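Local coordinates for uncharacterized protein MJ1062 (Methanocaldococcus jannaschii, PDB 3EO4) that is of unknown function but probably transfers acyl groups through this GNAT-type domain, the C-terminal piece of a longer protein that probably also has hexosyltransferase activity, at residues E50-Y53 with S54-M57; G98-F101 with L102-K105; E133-I136 with R137-K140. One frame throughout, in Å; residues are numbered along the deposited sequence.

Contact 1 of 3, residues E50-Y53 with S54-M57; sequences EEHY and SWWM
Y53 and M57, one turn apart on helix 49-58, belong to the tightest packing of this contact, which gathers round the Y53 ring between M57 and W56. M57 is a selenomethionine whose CG sits over one face of the phenol ring, 3.7 Å from Y53 CE2, in a CH-pi contact. The selenium comes in obliquely and lies 3.8 Å from Y53 OH, a Met-aromatic contact; bends at chi2 and chi3 (-78° at the latter) fold it back alongside the ring instead of letting it run out from the helix. The CD1/CE1 side of the ring meets W56 obliquely, Y53 CE1 3.6 Å from W56 CD1, planes inclined at 32°. Y53 thus touches the residues three and four places further on through opposite sides of its ring, CE1 and CE2. Without the phenol ring, as with an alanine here, M57 CG and W56 CD1 would probably lose their shared partner, and the selenomethionine chain would be less fixed.

Around H52 the fit is looser. Its ring is nearly parallel to the six-membered ring of W55 (planes at 20°) but displaced, centroids 5.7 Å apart, with little of one ring over the other. H52 is instead held by neighbouring helix 24-31, NE2 being hydrogen-bonded to L24 O. On the exposed side, E50 and E51 take part through their carbonyls, E50 O accepting from S54 N at 2.9 Å; E51 OE1 is hydrogen-bonded to K48 N. Y53 also packs on L24 and on T74 of the second subunit. Successive i to i+4 backbone bonds, ending with M57 N to Y53 O at 2.9 Å, mark a regular alpha-helix, here one of the N-terminal helices that precede the second long strand of a GNAT domain.

Contact 2 of 3, residues G98-F101 with L102-K105; sequences GEFF and LWGK
The indole of W103 lies across the backbone of F100: F100 CA stands over the five-membered ring, 4.2 Å from its centroid, as a CH-pi contact. On the same face, further out, F100 CD1 comes within 4.1 Å of W103 CZ2. The two rings run side by side but are inclined at 36°. E99 O comes obliquely, from the F100 side, to 3.4 Å from W103 CD1. The indole nitrogen has its own partner, W103 NE1 donating to I97 O. With CG beside its own backbone N (chi1 -66°), W103 swings back over the residues that precede it. The F101 ring belongs to the dimer interface, where K48 of the second subunit makes a cation-pi contact with it.

Beyond the aromatic pair, L102 crosses the stem of E99, its CD1 3.7 Å from E99 CB and also touching the carboxylate at OE2. That apolar cover lies beside a salt bridge from E99 OE1 to R76 NE, and L102 itself packs on R76 and V78. The chain is folded by two successive turns, type I from E99 to L102 and type II from L102 to K105, the second passing through G104 at positive phi. The extended K105 side chain then reaches back to F101 O, NZ donating at 3.1 Å with a C=O...N angle of 162°, and so ties the end of one turn to the middle of the other.

A sulfonate oxygen of bound MES, probably from the crystallisation liquor, accepts from G104 N. In GNAT enzymes the loop that joins the conventional beta4 strand to the next helix, here between strand 92-97 and helix 107-121, offers backbone N-H groups to the coenzyme A pyrophosphate; an anion bound here, next to W103, is consistent with that use.

Contact 3 of 3, residues E133-I136 with R137-K140; sequences ENNI and RSIK
N135 is the N-cap of helix 136-144, its side chain bending round to the first turn and meeting S138. N135 OD1 accepts a weak bond from S138 N at 3.3 Å, and the amide group rests against the serine methylene, N135 CG being 3.3 Å from S138 CB. A chi1 of -164°, with CG beside the carbonyl carbon, places the amide beside the first turn. The main chain of the same residue does more: N135 O receives I139 N at 3.1 Å, almost straight (171°) and in the carbonyl plane, with a weaker second donor in S138 N.

Further out, I139 lays its CG1 against N135 O, and its CD1 lies 3.9 Å from E133 O, while both S138 and I139 pack on I131 of the preceding strand. An inverse gamma turn centred on N135, closed by I136 N to N134 O, sets up the bend from strand to helix. E133 is anchored to W158 and N134 to K38 O. N135 ND2 and S138 OG each bond to an O1 of bound MES, probably from the crystallisation liquor. Lastly, one water takes R137 N at 3.0 Å and donates to N135 OD1 at 2.8 Å.

In the fold
Followed from the N terminus, the three contacts come in series, none nesting within or crossing another. Contact 1 lies within helix 49-58, ahead of strands 63-71 and 74-84, its centre about 26 Å from that of contact 2. Contact 2 folds the loop between strand 92-97, at the edge of the five-stranded sheet, and helix 107-121. Contact 3 turns the chain from strand 126-132 of the three-stranded sheet into helix 136-144. Contacts 2 and 3 meet: R137 CD packs 3.8 Å from W103 CE3, and R137 NH2 lies near G104, joining the loop after strand 92-97 to the first turn of helix 136-144. Contact 1 stands apart, nearest atoms about 13 Å from contact 2.

Contact 1 of 3, residues E50-Y53 with S54-M57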
loop_
_atom_site.group_PDB
_atom_site.type_symbol
_atom_site.label_atom_id
_atom_site.label_comp_id
_atom_site.label_asym_id
_atom_site.label_seq_id
_atom_site.Cartn_x
_atom_site.Cartn_y
_atom_site.Cartn_z
ATOM N N GLU A 50 -14.726 -4.100 -2.016
ATOM C CA GLU A 50 -15.687 -4.965 -2.711
ATOM C C GLU A 50 -15.290 -5.214 -4.172
ATOM O O GLU A 50 -15.330 -6.349 -4.623
ATOM C CB GLU A 50 -17.132 -4.447 -2.563
ATOM C CG GLU A 50 -17.439 -3.256 -3.445
ATOM C CD GLU A 50 -18.061 -2.114 -2.685
ATOM O OE1 GLU A 50 -19.313 -1.997 -2.750
ATOM O OE2 GLU A 50 -17.296 -1.342 -2.024
ATOM N N GLU A 51 -14.825 -4.175 -4.873
ATOM C CA GLU A 51 -14.335 -4.309 -6.249
ATOM C C GLU A 51 -13.054 -5.142 -6.317
ATOM O O GLU A 51 -12.896 -6.015 -7.165
ATOM C CB GLU A 51 -14.001 -2.942 -6.840
ATOM C CG GLU A 51 -15.127 -1.916 -6.835
ATOM C CD GLU A 51 -14.624 -0.492 -7.133
ATOM O OE1 GLU A 51 -13.395 -0.202 -6.986
ATOM O OE2 GLU A 51 -15.487 0.354 -7.493
ATOM N N HIS A 52 -12.128 -4.834 -5.428
ATOM C CA HIS A 52 -10.886 -5.562 -5.360
ATOM C C HIS A 52 -11.101 -7.052 -5.057
ATOM O O HIS A 52 -10.446 -7.920 -5.644
ATOM C CB HIS A 52 -10.006 -4.919 -4.300
ATOM C CG HIS A 52 -8.632 -5.489 -4.230
ATOM N ND1 HIS A 52 -7.764 -5.474 -5.300
ATOM C CD2 HIS A 52 -7.962 -6.069 -3.208
ATOM C CE1 HIS A 52 -6.625 -6.037 -4.947
ATOM N NE2 HIS A 52 -6.716 -6.402 -3.678
ATOM N N TYR A 53 -12.002 -7.332 -4.126
ATOM C CA TYR A 53 -12.207 -8.691 -3.664
ATOM C C TYR A 53 -13.026 -9.487 -4.680
ATOM O O TYR A 53 -12.830 -10.689 -4.864
ATOM C CB TYR A 53 -12.882 -8.697 -2.279
ATOM C CG TYR A 53 -12.809 -10.040 -1.597
ATOM C CD1 TYR A 53 -11.574 -10.548 -1.195
ATOM C CD2 TYR A 53 -13.950 -10.819 -1.394
ATOM C CE1 TYR A 53 -11.466 -11.768 -0.584
ATOM C CE2 TYR A 53 -13.852 -12.065 -0.779
ATOM C CZ TYR A 53 -12.585 -12.522 -0.378
ATOM O OH TYR A 53 -12.398 -13.738 0.234
ATOM N N SER A 54 -13.938 -8.803 -5.357
ATOM C CA SER A 54 -14.693 -9.435 -6.435
ATOM C C SER A 54 -13.755 -9.795 -7.606
ATOM O O SER A 54 -13.918 -10.856 -8.211
ATOM C CB SER A 54 -15.857 -8.546 -6.849
ATOM O OG SER A 54 -16.301 -8.862 -8.144
ATOM N N TRP A 55 -12.753 -8.952 -7.892
ATOM C CA TRP A 55 -11.686 -9.324 -8.832
ATOM C C TRP A 55 -11.019 -10.629 -8.387
ATOM O O TRP A 55 -10.883 -11.571 -9.163
ATOM C CB TRP A 55 -10.637 -8.202 -8.987
ATOM C CG TRP A 55 -9.357 -8.669 -9.625
ATOM C CD1 TRP A 55 -9.130 -8.838 -10.950
ATOM C CD2 TRP A 55 -8.120 -9.047 -8.955
ATOM N NE1 TRP A 55 -7.838 -9.299 -11.163
ATOM C CE2 TRP A 55 -7.205 -9.446 -9.956
ATOM C CE3 TRP A 55 -7.715 -9.105 -7.613
ATOM C CZ2 TRP A 55 -5.913 -9.884 -9.661
ATOM C CZ3 TRP A 55 -6.418 -9.552 -7.311
ATOM C CH2 TRP A 55 -5.532 -9.934 -8.331
ATOM N N TRP A 56 -10.644 -10.690 -7.120
ATOM C CA TRP A 56 -9.893 -11.809 -6.563
ATOM C C TRP A 56 -10.659 -13.132 -6.632
ATOM O O TRP A 56 -10.080 -14.165 -6.982
ATOM C CB TRP A 56 -9.489 -11.479 -5.127
ATOM C CG TRP A 56 -9.032 -12.638 -4.337
ATOM C CD1 TRP A 56 -9.736 -13.307 -3.385
ATOM C CD2 TRP A 56 -7.749 -13.264 -4.402
ATOM N NE1 TRP A 56 -8.974 -14.314 -2.850
ATOM C CE2 TRP A 56 -7.747 -14.311 -3.460
ATOM C CE3 TRP A 56 -6.597 -13.039 -5.164
ATOM C CZ2 TRP A 56 -6.636 -15.142 -3.265
ATOM C CZ3 TRP A 56 -5.487 -13.873 -4.963
ATOM C CH2 TRP A 56 -5.516 -14.895 -4.022
HETATM N N MSE A 57 -11.950 -13.092 -6.303
HETATM C CA MSE A 57 -12.807 -14.263 -6.415
HETATM C C MSE A 57 -13.181 -14.570 -7.868
HETATM O O MSE A 57 -13.706 -15.638 -8.151
HETATM C CB MSE A 57 -14.083 -14.096 -5.566
HETATM C CG MSE A 57 -13.823 -13.855 -4.064
HETATM SE SE MSE A 57 -12.861 -15.367 -3.196
HETATM C CE MSE A 57 -14.416 -16.585 -3.025
#

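Contact 2 of 3, residues G98-F101 with L102-K105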
loop_
_atom_site.group_PDB
_atom_site.type_symbol
_atom_site.label_atom_id
_atom_site.label_comp_id
_atom_site.label_asym_id
_atom_site.label_seq_id
_atom_site.Cartn_x
_atom_site.Cartn_y
_atom_site.Cartn_z
ATOM N N GLY A 98 5.356 -1.251 -6.363
ATOM C CA GLY A 98 4.738 -0.422 -5.342
ATOM C C GLY A 98 5.619 0.610 -4.643
ATOM O O GLY A 98 5.134 1.685 -4.340
ATOM N N GLU A 99 6.895 0.314 -4.379
ATOM C CA GLU A 99 7.782 1.317 -3.764
ATOM C C GLU A 99 8.282 2.218 -4.843
ATOM O O GLU A 99 8.838 1.720 -5.817
ATOM C CB GLU A 99 9.029 0.706 -3.105
ATOM C CG GLU A 99 8.755 -0.373 -2.141
ATOM C CD GLU A 99 9.943 -0.720 -1.240
ATOM O OE1 GLU A 99 9.782 -1.689 -0.483
ATOM O OE2 GLU A 99 11.009 -0.053 -1.268
ATOM N N PHE A 100 8.178 3.534 -4.631
ATOM C CA PHE A 100 8.421 4.542 -5.677
ATOM C C PHE A 100 9.865 4.871 -5.989
ATOM O O PHE A 100 10.182 5.244 -7.120
ATOM C CB PHE A 100 7.703 5.845 -5.342
ATOM C CG PHE A 100 6.232 5.699 -5.284
ATOM C CD1 PHE A 100 5.451 6.097 -6.362
ATOM C CD2 PHE A 100 5.619 5.125 -4.162
ATOM C CE1 PHE A 100 4.066 5.955 -6.318
ATOM C CE2 PHE A 100 4.248 4.989 -4.102
ATOM C CZ PHE A 100 3.459 5.391 -5.186
ATOM N N PHE A 101 10.728 4.782 -4.991
ATOM C CA PHE A 101 12.132 5.147 -5.179
ATOM C C PHE A 101 12.983 3.929 -5.559
ATOM O O PHE A 101 14.200 3.941 -5.408
ATOM C CB PHE A 101 12.665 5.883 -3.947
ATOM C CG PHE A 101 12.105 7.272 -3.793
ATOM C CD1 PHE A 101 12.661 8.351 -4.502
ATOM C CD2 PHE A 101 11.019 7.517 -2.953
ATOM C CE1 PHE A 101 12.148 9.662 -4.364
ATOM C CE2 PHE A 101 10.498 8.823 -2.811
ATOM C CZ PHE A 101 11.068 9.896 -3.515
ATOM N N LEU A 102 12.303 2.894 -6.039
ATOM C CA LEU A 102 12.900 1.704 -6.636
ATOM C C LEU A 102 12.783 1.750 -8.155
ATOM O O LEU A 102 13.603 1.158 -8.860
ATOM C CB LEU A 102 12.165 0.437 -6.176
ATOM C CG LEU A 102 12.390 -0.039 -4.743
ATOM C CD1 LEU A 102 11.732 -1.421 -4.530
ATOM C CD2 LEU A 102 13.847 -0.089 -4.419
ATOM N N TRP A 103 11.732 2.419 -8.642
ATOM C CA TRP A 103 11.538 2.666 -10.064
ATOM C C TRP A 103 12.841 3.099 -10.711
ATOM O O TRP A 103 13.621 3.838 -10.118
ATOM C CB TRP A 103 10.440 3.722 -10.305
ATOM C CG TRP A 103 9.033 3.291 -9.884
ATOM C CD1 TRP A 103 8.698 2.208 -9.142
ATOM C CD2 TRP A 103 7.799 4.002 -10.140
ATOM N NE1 TRP A 103 7.324 2.156 -8.963
ATOM C CE2 TRP A 103 6.754 3.250 -9.559
ATOM C CE3 TRP A 103 7.478 5.181 -10.842
ATOM C CZ2 TRP A 103 5.404 3.641 -9.640
ATOM C CZ3 TRP A 103 6.134 5.569 -10.920
ATOM C CH2 TRP A 103 5.115 4.805 -10.313
ATOM N N GLY A 104 13.079 2.594 -11.916
ATOM C CA GLY A 104 14.304 2.879 -12.656
ATOM C C GLY A 104 15.515 2.086 -12.175
ATOM O O GLY A 104 16.638 2.487 -12.438
ATOM N N LYS A 105 15.301 0.957 -11.491
ATOM C CA LYS A 105 16.422 0.093 -11.035
ATOM C C LYS A 105 16.371 -1.363 -11.521
ATOM O O LYS A 105 17.049 -2.242 -10.956
ATOM C CB LYS A 105 16.581 0.154 -9.517
ATOM C CG LYS A 105 17.165 1.477 -9.064
ATOM C CD LYS A 105 16.937 1.710 -7.582
ATOM C CE LYS A 105 17.743 2.917 -7.121
ATOM N NZ LYS A 105 17.220 3.447 -5.838
#

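Contact 3 of 3, residues E133-I136 with R137-K140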
loop_
_atom_site.group_PDB
_atom_site.type_symbol
_atom_site.label_atom_id
_atom_site.label_comp_id
_atom_site.label_asym_id
_atom_site.label_seq_id
_atom_site.Cartn_x
_atom_site.Cartn_y
_atom_site.Cartn_z
ATOM N N GLU A 133 -0.018 5.378 -23.146
ATOM C CA GLU A 133 0.931 6.254 -23.795
ATOM C C GLU A 133 1.784 7.056 -22.823
ATOM O O GLU A 133 2.921 7.384 -23.157
ATOM C CB GLU A 133 0.197 7.248 -24.685
ATOM C CG GLU A 133 -0.369 6.636 -25.914
ATOM C CD GLU A 133 -1.133 7.629 -26.743
ATOM O OE1 GLU A 133 -1.817 8.481 -26.131
ATOM O OE2 GLU A 133 -1.061 7.551 -27.995
ATOM N N ASN A 134 1.238 7.396 -21.652
ATOM C CA ASN A 134 1.937 8.279 -20.725
ATOM C C ASN A 134 2.884 7.501 -19.832
ATOM O O ASN A 134 3.727 8.082 -19.152
ATOM C CB ASN A 134 0.951 9.145 -19.893
ATOM C CG ASN A 134 0.065 8.314 -18.959
ATOM O OD1 ASN A 134 -0.473 7.296 -19.362
ATOM N ND2 ASN A 134 -0.082 8.752 -17.703
ATOM N N ASN A 135 2.756 6.173 -19.851
ATOM C CA ASN A 135 3.553 5.330 -18.987
ATOM C C ASN A 135 4.940 5.076 -19.583
ATOM O O ASN A 135 5.218 3.971 -20.076
ATOM C CB ASN A 135 2.818 4.038 -18.672
ATOM C CG ASN A 135 3.412 3.303 -17.475
ATOM O OD1 ASN A 135 4.482 3.659 -16.979
ATOM N ND2 ASN A 135 2.704 2.275 -17.000
ATOM N N ILE A 136 5.795 6.106 -19.539
ATOM C CA ILE A 136 7.125 6.037 -20.153
ATOM C C ILE A 136 8.077 4.983 -19.558
ATOM O O ILE A 136 8.862 4.377 -20.292
ATOM C CB ILE A 136 7.807 7.451 -20.401
ATOM C CG1 ILE A 136 9.338 7.382 -20.301
ATOM C CG2 ILE A 136 7.239 8.556 -19.513
ATOM C CD1 ILE A 136 9.979 7.051 -21.605
ATOM N N ARG A 137 7.982 4.737 -18.256
ATOM C CA ARG A 137 8.863 3.768 -17.591
ATOM C C ARG A 137 8.487 2.352 -18.004
ATOM O O ARG A 137 9.352 1.485 -18.192
ATOM C CB ARG A 137 8.821 3.929 -16.064
ATOM C CG ARG A 137 9.582 5.189 -15.602
ATOM C CD ARG A 137 9.366 5.490 -14.140
ATOM N NE ARG A 137 10.100 6.668 -13.678
ATOM C CZ ARG A 137 11.422 6.730 -13.463
ATOM N NH1 ARG A 137 11.969 7.860 -13.026
ATOM N NH2 ARG A 137 12.209 5.684 -13.687
ATOM N N SER A 138 7.191 2.141 -18.201
ATOM C CA SER A 138 6.741 0.821 -18.548
ATOM C C SER A 138 7.073 0.510 -20.010
ATOM O O SER A 138 7.540 -0.580 -20.334
ATOM C CB SER A 138 5.264 0.657 -18.220
ATOM O OG SER A 138 4.758 -0.480 -18.876
ATOM N N ILE A 139 6.894 1.491 -20.877
ATOM C CA ILE A 139 7.341 1.365 -22.263
ATOM C C ILE A 139 8.839 1.008 -22.337
ATOM O O ILE A 139 9.219 0.104 -23.069
ATOM C CB ILE A 139 6.995 2.643 -23.084
ATOM C CG1 ILE A 139 5.457 2.760 -23.214
ATOM C CG2 ILE A 139 7.739 2.661 -24.459
ATOM C CD1 ILE A 139 4.945 4.097 -23.765
ATOM N N LYS A 140 9.679 1.703 -21.569
ATOM C CA LYS A 140 11.118 1.410 -21.543
ATOM C C LYS A 140 11.430 0.024 -21.016
ATOM O O LYS A 140 12.307 -0.659 -21.536
ATOM C CB LYS A 140 11.843 2.424 -20.679
ATOM C CG LYS A 140 11.927 3.738 -21.360
ATOM C CD LYS A 140 12.586 4.756 -20.482
ATOM C CE LYS A 140 12.923 5.998 -21.298
ATOM N NZ LYS A 140 14.043 6.690 -20.625
HETATM O O HOH W 1 6.114 5.868 -16.238
#